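Long-range contacts in transcriptional regulator (PDB 1Z4E), which has the GNAT fold and may, like other members of that family, transfer acyl groups: residues T6-T11 and L57-N62; V67-V72 and G90-S95; S83-I88 and C119-L124. All blocks are in the same frame, centred on the assembly; numbering follows the deposited sequence.

Contact 1 (T6-T11 and L57-N62)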
loop_
_atom_site.group_PDB
_atom_site.type_symbol
_atom_site.label_atom_id
_atom_site.label_comp_id
_atom_site.label_asym_id
_atom_site.label_seq_id
_atom_site.Cartn_x
_atom_site.Cartn_y
_atom_site.Cartn_z
ATOM N N THR A 6 -12.560 -7.581 -21.877
ATOM C CA THR A 6 -11.460 -8.524 -21.783
ATOM C C THR A 6 -10.527 -7.883 -20.760
ATOM O O THR A 6 -10.222 -6.693 -20.859
ATOM C CB THR A 6 -10.723 -8.646 -23.132
ATOM O OG1 THR A 6 -11.547 -9.368 -24.054
ATOM C CG2 THR A 6 -9.389 -9.375 -22.960
ATOM N N ILE A 7 -10.088 -8.653 -19.773
ATOM C CA ILE A 7 -9.196 -8.115 -18.751
ATOM C C ILE A 7 -7.871 -8.866 -18.825
ATOM O O ILE A 7 -7.855 -10.096 -18.897
ATOM C CB ILE A 7 -9.828 -8.266 -17.351
ATOM C CG1 ILE A 7 -11.133 -7.462 -17.299
ATOM C CG2 ILE A 7 -8.852 -7.803 -16.265
ATOM C CD1 ILE A 7 -11.931 -7.659 -16.025
ATOM N N ARG A 8 -6.767 -8.122 -18.811
ATOM C CA ARG A 8 -5.427 -8.710 -18.919
ATOM C C ARG A 8 -4.373 -7.732 -18.410
ATOM O O ARG A 8 -4.673 -6.566 -18.148
ATOM C CB ARG A 8 -5.110 -9.004 -20.385
ATOM C CG ARG A 8 -5.166 -7.731 -21.255
ATOM C CD ARG A 8 -4.732 -7.989 -22.697
ATOM N NE ARG A 8 -4.948 -6.815 -23.547
ATOM C CZ ARG A 8 -4.216 -5.703 -23.521
ATOM N NH1 ARG A 8 -3.192 -5.581 -22.683
ATOM N NH2 ARG A 8 -4.511 -4.703 -24.341
ATOM N N GLU A 9 -3.135 -8.207 -18.278
ATOM C CA GLU A 9 -2.051 -7.330 -17.847
ATOM C C GLU A 9 -1.789 -6.365 -19.007
ATOM O O GLU A 9 -1.944 -6.728 -20.169
ATOM C CB GLU A 9 -0.773 -8.127 -17.545
ATOM C CG GLU A 9 -0.882 -9.074 -16.361
ATOM C CD GLU A 9 0.471 -9.617 -15.931
ATOM O OE1 GLU A 9 1.295 -8.833 -15.420
ATOM O OE2 GLU A 9 0.714 -10.828 -16.108
ATOM N N ALA A 10 -1.406 -5.137 -18.692
ATOM C CA ALA A 10 -1.134 -4.145 -19.724
ATOM C C ALA A 10 0.216 -4.399 -20.393
ATOM O O ALA A 10 1.078 -5.076 -19.832
ATOM C CB ALA A 10 -1.150 -2.739 -19.107
ATOM N N THR A 11 0.392 -3.877 -21.604
ATOM C CA THR A 11 1.675 -3.995 -22.302
ATOM C C THR A 11 2.039 -2.572 -22.742
ATOM O O THR A 11 1.268 -1.638 -22.516
ATOM C CB THR A 11 1.591 -4.912 -23.551
ATOM O OG1 THR A 11 0.790 -4.285 -24.556
ATOM C CG2 THR A 11 0.978 -6.264 -23.186
ATOM N N LEU A 57 0.019 -3.896 -13.759
ATOM C CA LEU A 57 -0.900 -2.922 -14.320
ATOM C C LEU A 57 -1.902 -3.787 -15.068
ATOM O O LEU A 57 -1.527 -4.605 -15.919
ATOM C CB LEU A 57 -0.173 -1.970 -15.272
ATOM C CG LEU A 57 0.605 -0.868 -14.554
ATOM C CD1 LEU A 57 1.576 -0.184 -15.513
ATOM C CD2 LEU A 57 -0.392 0.134 -13.966
ATOM N N ILE A 58 -3.171 -3.618 -14.727
ATOM C CA ILE A 58 -4.251 -4.395 -15.324
ATOM C C ILE A 58 -5.196 -3.483 -16.099
ATOM O O ILE A 58 -5.568 -2.418 -15.607
ATOM C CB ILE A 58 -5.078 -5.093 -14.223
ATOM C CG1 ILE A 58 -4.145 -5.863 -13.278
ATOM C CG2 ILE A 58 -6.130 -5.985 -14.846
ATOM C CD1 ILE A 58 -3.285 -6.923 -13.965
ATOM N N VAL A 59 -5.585 -3.905 -17.302
ATOM C CA VAL A 59 -6.509 -3.114 -18.110
ATOM C C VAL A 59 -7.744 -3.908 -18.532
ATOM O O VAL A 59 -7.686 -5.137 -18.701
ATOM C CB VAL A 59 -5.833 -2.558 -19.405
ATOM C CG1 VAL A 59 -4.768 -1.517 -19.047
ATOM C CG2 VAL A 59 -5.227 -3.701 -20.227
ATOM N N ALA A 60 -8.862 -3.192 -18.663
ATOM C CA ALA A 60 -10.132 -3.750 -19.119
ATOM C C ALA A 60 -10.190 -3.262 -20.563
ATOM O O ALA A 60 -10.005 -2.069 -20.828
ATOM C CB ALA A 60 -11.292 -3.169 -18.317
ATOM N N CYS A 61 -10.451 -4.173 -21.493
ATOM C CA CYS A 61 -10.452 -3.824 -22.904
ATOM C C CYS A 61 -11.733 -4.113 -23.674
ATOM O O CYS A 61 -12.431 -5.090 -23.404
ATOM C CB CYS A 61 -9.308 -4.568 -23.598
ATOM S SG CYS A 61 -7.746 -4.550 -22.693
ATOM N N ASN A 62 -12.016 -3.242 -24.638
ATOM C CA ASN A 62 -13.154 -3.370 -25.547
ATOM C C ASN A 62 -12.412 -3.444 -26.877
ATOM O O ASN A 62 -12.343 -2.466 -27.624
ATOM C CB ASN A 62 -14.037 -2.116 -25.494
ATOM C CG ASN A 62 -15.171 -2.157 -26.505
ATOM O OD1 ASN A 62 -15.902 -3.137 -26.587
ATOM N ND2 ASN A 62 -15.324 -1.082 -27.275
HETATM O O HOH W 1 -11.972 -7.262 -25.904
HETATM O O HOH W 2 1.599 -6.096 -15.132
#
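Arg8 and Val59 stand side by side on one face of the sheet and point the same way. CG of Arg8 takes the crowded position between the backbone N and the carbonyl carbon (chi1 59°), and the chain then runs extended to NE. This brings the guanidinium over the side chains of Val59 and Cys61. CG2 of Val59 sits under the rim of one guanidinium face, 3.7 Å from NH1 of Arg8. SG of Cys61 covers the same face, 3.6 Å from NH2 of Arg8. Two acceptors hold NH1: the backbone O of Glu9, which lies near the guanidinium plane, and Asp14, which forms a salt bridge. On the opposite face Ile7 crosses Ile58 obliquely, CG2 of Ile7 to CG2 of Ile58 at 3.6 Å, and both rest on Leu106 and Trp109 of helix 102-116. The two segments form the antiparallel ladder of strands 6-9 and 55-62, the first pair of strands in the GNAT sheet. Thr6 with Cys61 and Arg8 with Val59 are hydrogen-bonded pairs. N of Val59 lies almost on the C=O axis of Arg8, 2.9 Å from its O. Past the strand end, N of Ala10 still reaches O of Leu57 at 2.8 Å, but from above the carbonyl plane. CB of Ala10 meets CG1 of Val59 at 3.8 Å, and Met18 of helix 15-24 touches both residues.

Contact 2 (V67-V72 and G90-S95)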
loop_
_atom_site.group_PDB
_atom_site.type_symbol
_atom_site.label_atom_id
_atom_site.label_comp_id
_atom_site.label_asym_id
_atom_site.label_seq_id
_atom_site.Cartn_x
_atom_site.Cartn_y
_atom_site.Cartn_z
ATOM N N VAL A 67 -10.784 0.529 -21.664
ATOM C CA VAL A 67 -11.899 1.179 -20.995
ATOM C C VAL A 67 -11.784 1.208 -19.479
ATOM O O VAL A 67 -12.676 1.713 -18.796
ATOM C CB VAL A 67 -13.233 0.524 -21.404
ATOM C CG1 VAL A 67 -13.402 0.650 -22.904
ATOM C CG2 VAL A 67 -13.262 -0.944 -20.992
ATOM N N GLY A 68 -10.681 0.678 -18.958
ATOM C CA GLY A 68 -10.483 0.668 -17.522
ATOM C C GLY A 68 -9.081 0.215 -17.169
ATOM O O GLY A 68 -8.438 -0.490 -17.942
ATOM N N MET A 69 -8.603 0.620 -15.999
ATOM C CA MET A 69 -7.262 0.248 -15.567
ATOM C C MET A 69 -7.130 0.318 -14.050
ATOM O O MET A 69 -7.935 0.953 -13.370
ATOM C CB MET A 69 -6.223 1.205 -16.192
ATOM C CG MET A 69 -6.325 2.655 -15.678
ATOM S SD MET A 69 -5.233 3.903 -16.491
ATOM C CE MET A 69 -3.690 3.541 -15.690
ATOM N N LEU A 70 -6.103 -0.345 -13.534
ATOM C CA LEU A 70 -5.785 -0.302 -12.115
ATOM C C LEU A 70 -4.409 -0.919 -11.950
ATOM O O LEU A 70 -3.910 -1.607 -12.849
ATOM C CB LEU A 70 -6.810 -1.078 -11.269
ATOM C CG LEU A 70 -6.939 -2.605 -11.399
ATOM C CD1 LEU A 70 -5.702 -3.301 -10.834
ATOM C CD2 LEU A 70 -8.167 -3.067 -10.643
ATOM N N GLN A 71 -3.781 -0.646 -10.817
ATOM C CA GLN A 71 -2.491 -1.245 -10.525
ATOM C C GLN A 71 -2.730 -2.065 -9.273
ATOM O O GLN A 71 -3.523 -1.675 -8.413
ATOM C CB GLN A 71 -1.418 -0.187 -10.256
ATOM C CG GLN A 71 -0.010 -0.795 -10.169
ATOM C CD GLN A 71 1.088 0.244 -9.996
ATOM O OE1 GLN A 71 0.949 1.387 -10.430
ATOM N NE2 GLN A 71 2.196 -0.158 -9.385
ATOM N N VAL A 72 -2.079 -3.215 -9.178
ATOM C CA VAL A 72 -2.231 -4.052 -8.003
ATOM C C VAL A 72 -0.847 -4.549 -7.603
ATOM O O VAL A 72 -0.037 -4.932 -8.461
ATOM C CB VAL A 72 -3.201 -5.229 -8.273
ATOM C CG1 VAL A 72 -2.638 -6.140 -9.357
ATOM C CG2 VAL A 72 -3.457 -6.005 -6.979
ATOM N N GLY A 90 -5.321 3.399 -7.882
ATOM C CA GLY A 90 -5.762 4.101 -9.074
ATOM C C GLY A 90 -6.670 3.360 -10.035
ATOM O O GLY A 90 -6.327 3.170 -11.200
ATOM N N VAL A 91 -7.829 2.937 -9.547
ATOM C CA VAL A 91 -8.788 2.251 -10.392
ATOM C C VAL A 91 -9.471 3.352 -11.197
ATOM O O VAL A 91 -10.078 4.258 -10.627
ATOM C CB VAL A 91 -9.842 1.504 -9.555
ATOM C CG1 VAL A 91 -10.876 0.859 -10.473
ATOM C CG2 VAL A 91 -9.164 0.437 -8.708
ATOM N N ARG A 92 -9.351 3.288 -12.515
ATOM C CA ARG A 92 -9.966 4.292 -13.376
ATOM C C ARG A 92 -10.830 3.626 -14.441
ATOM O O ARG A 92 -10.485 2.561 -14.956
ATOM C CB ARG A 92 -8.881 5.130 -14.062
ATOM C CG ARG A 92 -7.906 5.839 -13.115
ATOM C CD ARG A 92 -8.503 7.111 -12.510
ATOM N NE ARG A 92 -7.524 7.825 -11.689
ATOM C CZ ARG A 92 -7.384 7.677 -10.373
ATOM N NH1 ARG A 92 -8.168 6.836 -9.702
ATOM N NH2 ARG A 92 -6.458 8.375 -9.724
ATOM N N THR A 93 -11.958 4.252 -14.759
ATOM C CA THR A 93 -12.853 3.756 -15.798
ATOM C C THR A 93 -12.950 4.866 -16.846
ATOM O O THR A 93 -12.916 6.049 -16.502
ATOM C CB THR A 93 -14.263 3.447 -15.244
ATOM O OG1 THR A 93 -14.184 2.369 -14.303
ATOM C CG2 THR A 93 -15.202 3.038 -16.372
ATOM N N HIS A 94 -13.043 4.481 -18.117
ATOM C CA HIS A 94 -13.146 5.429 -19.228
ATOM C C HIS A 94 -14.292 6.412 -18.951
ATOM O O HIS A 94 -15.386 6.000 -18.561
ATOM C CB HIS A 94 -13.416 4.654 -20.523
ATOM C CG HIS A 94 -13.223 5.458 -21.770
ATOM N ND1 HIS A 94 -13.966 6.584 -22.055
ATOM C CD2 HIS A 94 -12.379 5.288 -22.815
ATOM C CE1 HIS A 94 -13.589 7.072 -23.223
ATOM N NE2 HIS A 94 -12.628 6.304 -23.705
ATOM N N SER A 95 -14.047 7.704 -19.160
ATOM C CA SER A 95 -15.065 8.725 -18.903
ATOM C C SER A 95 -16.323 8.586 -19.767
ATOM O O SER A 95 -17.375 9.123 -19.425
ATOM C CB SER A 95 -14.471 10.128 -19.079
ATOM O OG SER A 95 -14.091 10.366 -20.423
#
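Met69 and Arg92 form the firm centre of this antiparallel pairing. Each backbone N gives its hydrogen to the other residue's carbonyl, in the carbonyl plane; N of Met69 lies 2.9 Å from O of Arg92. On the face that carries both side chains, CG of Met69 meets CB of Arg92 at 3.9 Å, and the two chains cross obliquely. Met69 runs on against Met18, Met21 and Leu22 of helix 15-24. On the other face Leu70 and Val91 lie alongside each other. CB of Leu70 touches CG2 of Val91 at 3.8 Å, and helix 102-116 covers them through Leu106, Ala110 and Val107. Gly68 pairs with Thr93, and its CA comes within 3.2 Å of O of Arg92. At the end of the ladder N of His94 bonds O of Val67 at 2.9 Å, but lies 51° out of the carbonyl plane. On its other side, toward strand 55-62, this end of the strand carries a classic beta bulge: Val67 and Gly68 together lie opposite Ala60. Arg92 is partly exposed, and its charged end is held more loosely. Its chain bends at chi2 (-79°) and leads away from segment 67-72. NH1 of Arg92 makes a weak bond to O of Val91, and the ion pair with Asp25 is long and weak. Backbone bonds and apolar contacts carry the pairing; the charge of Arg92, with Arg130 close by, probably adds little.

Contact 3 (S83-I88 and C119-L124)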
loop_
_atom_site.group_PDB
_atom_site.type_symbol
_atom_site.label_atom_id
_atom_site.label_comp_id
_atom_site.label_asym_id
_atom_site.label_seq_id
_atom_site.Cartn_x
_atom_site.Cartn_y
_atom_site.Cartn_z
ATOM N N SER A 83 0.772 -12.710 6.662
ATOM C CA SER A 83 -0.099 -12.741 5.492
ATOM C C SER A 83 0.307 -11.755 4.411
ATOM O O SER A 83 0.677 -10.623 4.703
ATOM C CB SER A 83 -1.548 -12.401 5.880
ATOM O OG SER A 83 -2.139 -13.387 6.698
ATOM N N TRP A 84 0.221 -12.202 3.163
ATOM C CA TRP A 84 0.492 -11.346 2.022
ATOM C C TRP A 84 -0.785 -10.530 1.813
ATOM O O TRP A 84 -1.881 -11.021 2.072
ATOM C CB TRP A 84 0.724 -12.182 0.763
ATOM C CG TRP A 84 2.122 -12.659 0.579
ATOM C CD1 TRP A 84 2.804 -13.537 1.370
ATOM C CD2 TRP A 84 3.006 -12.307 -0.489
ATOM N NE1 TRP A 84 4.061 -13.756 0.857
ATOM C CE2 TRP A 84 4.212 -13.012 -0.284
ATOM C CE3 TRP A 84 2.898 -11.461 -1.603
ATOM C CZ2 TRP A 84 5.308 -12.900 -1.154
ATOM C CZ3 TRP A 84 3.987 -11.349 -2.468
ATOM C CH2 TRP A 84 5.177 -12.066 -2.236
ATOM N N ARG A 85 -0.646 -9.291 1.354
ATOM C CA ARG A 85 -1.805 -8.449 1.080
ATOM C C ARG A 85 -1.691 -7.945 -0.345
ATOM O O ARG A 85 -0.585 -7.809 -0.875
ATOM C CB ARG A 85 -1.843 -7.219 1.989
ATOM C CG ARG A 85 -1.800 -7.496 3.474
ATOM C CD ARG A 85 -2.011 -6.197 4.233
ATOM N NE ARG A 85 -1.735 -6.335 5.657
ATOM C CZ ARG A 85 -1.995 -5.396 6.563
ATOM N NH1 ARG A 85 -2.547 -4.248 6.185
ATOM N NH2 ARG A 85 -1.688 -5.597 7.841
ATOM N N ALA A 86 -2.834 -7.679 -0.964
ATOM C CA ALA A 86 -2.859 -7.120 -2.304
ATOM C C ALA A 86 -3.384 -5.695 -2.133
ATOM O O ALA A 86 -4.432 -5.492 -1.513
ATOM C CB ALA A 86 -3.802 -7.914 -3.207
ATOM N N THR A 87 -2.650 -4.719 -2.659
ATOM C CA THR A 87 -3.077 -3.325 -2.589
ATOM C C THR A 87 -3.413 -2.860 -4.002
ATOM O O THR A 87 -2.583 -2.951 -4.919
ATOM C CB THR A 87 -1.969 -2.403 -2.021
ATOM O OG1 THR A 87 -1.610 -2.839 -0.709
ATOM C CG2 THR A 87 -2.452 -0.961 -1.949
ATOM N N ILE A 88 -4.642 -2.384 -4.173
ATOM C CA ILE A 88 -5.114 -1.875 -5.453
ATOM C C ILE A 88 -4.946 -0.367 -5.428
ATOM O O ILE A 88 -5.254 0.275 -4.420
ATOM C CB ILE A 88 -6.596 -2.208 -5.671
ATOM C CG1 ILE A 88 -6.760 -3.719 -5.837
ATOM C CG2 ILE A 88 -7.127 -1.463 -6.892
ATOM C CD1 ILE A 88 -8.198 -4.160 -5.999
ATOM N N CYS A 119 -2.963 -14.110 -1.132
ATOM C CA CYS A 119 -3.168 -12.951 -0.262
ATOM C C CYS A 119 -4.356 -13.207 0.658
ATOM O O CYS A 119 -5.334 -13.829 0.247
ATOM C CB CYS A 119 -3.448 -11.703 -1.102
ATOM S SG CYS A 119 -2.056 -11.196 -2.104
ATOM N N HIS A 120 -4.279 -12.730 1.896
ATOM C CA HIS A 120 -5.380 -12.936 2.822
ATOM C C HIS A 120 -6.285 -11.717 2.951
ATOM O O HIS A 120 -7.345 -11.775 3.577
ATOM C CB HIS A 120 -4.852 -13.381 4.185
ATOM C CG HIS A 120 -4.189 -14.723 4.148
ATOM N ND1 HIS A 120 -4.536 -15.694 3.233
ATOM C CD2 HIS A 120 -3.211 -15.262 4.915
ATOM C CE1 HIS A 120 -3.801 -16.772 3.437
ATOM N NE2 HIS A 120 -2.989 -16.537 4.452
ATOM N N LEU A 121 -5.871 -10.609 2.360
ATOM C CA LEU A 121 -6.710 -9.423 2.373
ATOM C C LEU A 121 -6.338 -8.510 1.217
ATOM O O LEU A 121 -5.224 -8.560 0.690
ATOM C CB LEU A 121 -6.619 -8.689 3.716
ATOM C CG LEU A 121 -5.428 -7.844 4.147
ATOM C CD1 LEU A 121 -5.377 -6.565 3.328
ATOM C CD2 LEU A 121 -5.583 -7.498 5.625
ATOM N N ILE A 122 -7.300 -7.714 0.785
ATOM C CA ILE A 122 -7.050 -6.782 -0.290
ATOM C C ILE A 122 -7.406 -5.418 0.288
ATOM O O ILE A 122 -8.322 -5.302 1.110
ATOM C CB ILE A 122 -7.876 -7.161 -1.557
ATOM C CG1 ILE A 122 -7.542 -6.207 -2.702
ATOM C CG2 ILE A 122 -9.348 -7.174 -1.248
ATOM C CD1 ILE A 122 -7.889 -6.775 -4.068
ATOM N N GLN A 123 -6.647 -4.397 -0.095
ATOM C CA GLN A 123 -6.858 -3.057 0.430
ATOM C C GLN A 123 -6.592 -1.978 -0.602
ATOM O O GLN A 123 -5.975 -2.226 -1.645
ATOM C CB GLN A 123 -5.930 -2.831 1.625
ATOM C CG GLN A 123 -4.483 -3.222 1.322
ATOM C CD GLN A 123 -3.536 -3.021 2.500
ATOM O OE1 GLN A 123 -3.924 -3.167 3.659
ATOM N NE2 GLN A 123 -2.281 -2.704 2.200
ATOM N N LEU A 124 -7.079 -0.782 -0.302
ATOM C CA LEU A 124 -6.880 0.375 -1.161
ATOM C C LEU A 124 -7.356 1.610 -0.417
ATOM O O LEU A 124 -8.047 1.504 0.604
ATOM C CB LEU A 124 -7.670 0.246 -2.470
ATOM C CG LEU A 124 -9.184 0.466 -2.383
ATOM C CD1 LEU A 124 -9.667 1.184 -3.622
ATOM C CD2 LEU A 124 -9.887 -0.860 -2.218
#
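The side-chain amide oxygen OE1 of Gln123 is gripped by two donors. NH1 of Arg85 reaches it at 3.1 Å, on a lone pair and close to the guanidinium plane. The second donor is Lys150 of the second subunit. The other end of the amide is tied too: NE2 of Gln123 gives a nearly straight bond to OG1 of Thr87 at 3.0 Å. These bonds fix the rotation of the amide, which stands 81° from the guanidinium plane. The extended chain of Arg85 lies beside Leu121 on the same face, with CD of Arg85 3.5 Å from CD1 of Leu121. CD2 of Leu121 also covers the rim of one guanidinium face. Thr79 holds NH2 of Arg85, and Tyr77 adds a cation-pi contact. The reverse face is apolar. Ile88 and Ile122 cross there obliquely, with their CD1 atoms pressed to 3.3 Å, under Val107, Ala110 and Ile111 of helix 102-116. Ala86 brings CB to 3.9 Å from SG of Cys119. Between the faces runs a parallel ladder: N of Gln123 bonds O of Ala86 at 2.8 Å, and N of Ile88 bonds O of Gln123 at 2.9 Å. Residues 121-124 also pair antiparallel with a strand of the second subunit, so the sheet continues across the interface. Strands 84-93 and 119-127 are the parallel pair of the GNAT fold, joined through helix 102-116 in a beta-alpha-beta crossover.

Overall arrangement
All three contacts belong to one mixed sheet, in the order 6-9, 55-62, 65-76, 84-93, 119-127. Contact 1 closes before the others open along the chain, while the segments of contacts 2 and 3 alternate. Contacts 1 and 2 have centres 9 Å apart and are joined directly by Ala60, whose N and O probably bond O of Gly68 and N of Val67. Contacts 2 and 3 share strand 84-93; their centres lie 18 Å apart, and Val72 and Leu70 touch Ile88. Contacts 1 and 3 have centres 20 Å apart and do not touch. Helix 102-116 packs against all three. At contact 3 strand 119-127, outermost in this chain, meets a strand of the second subunit, so the dimer shares a continuous sheet.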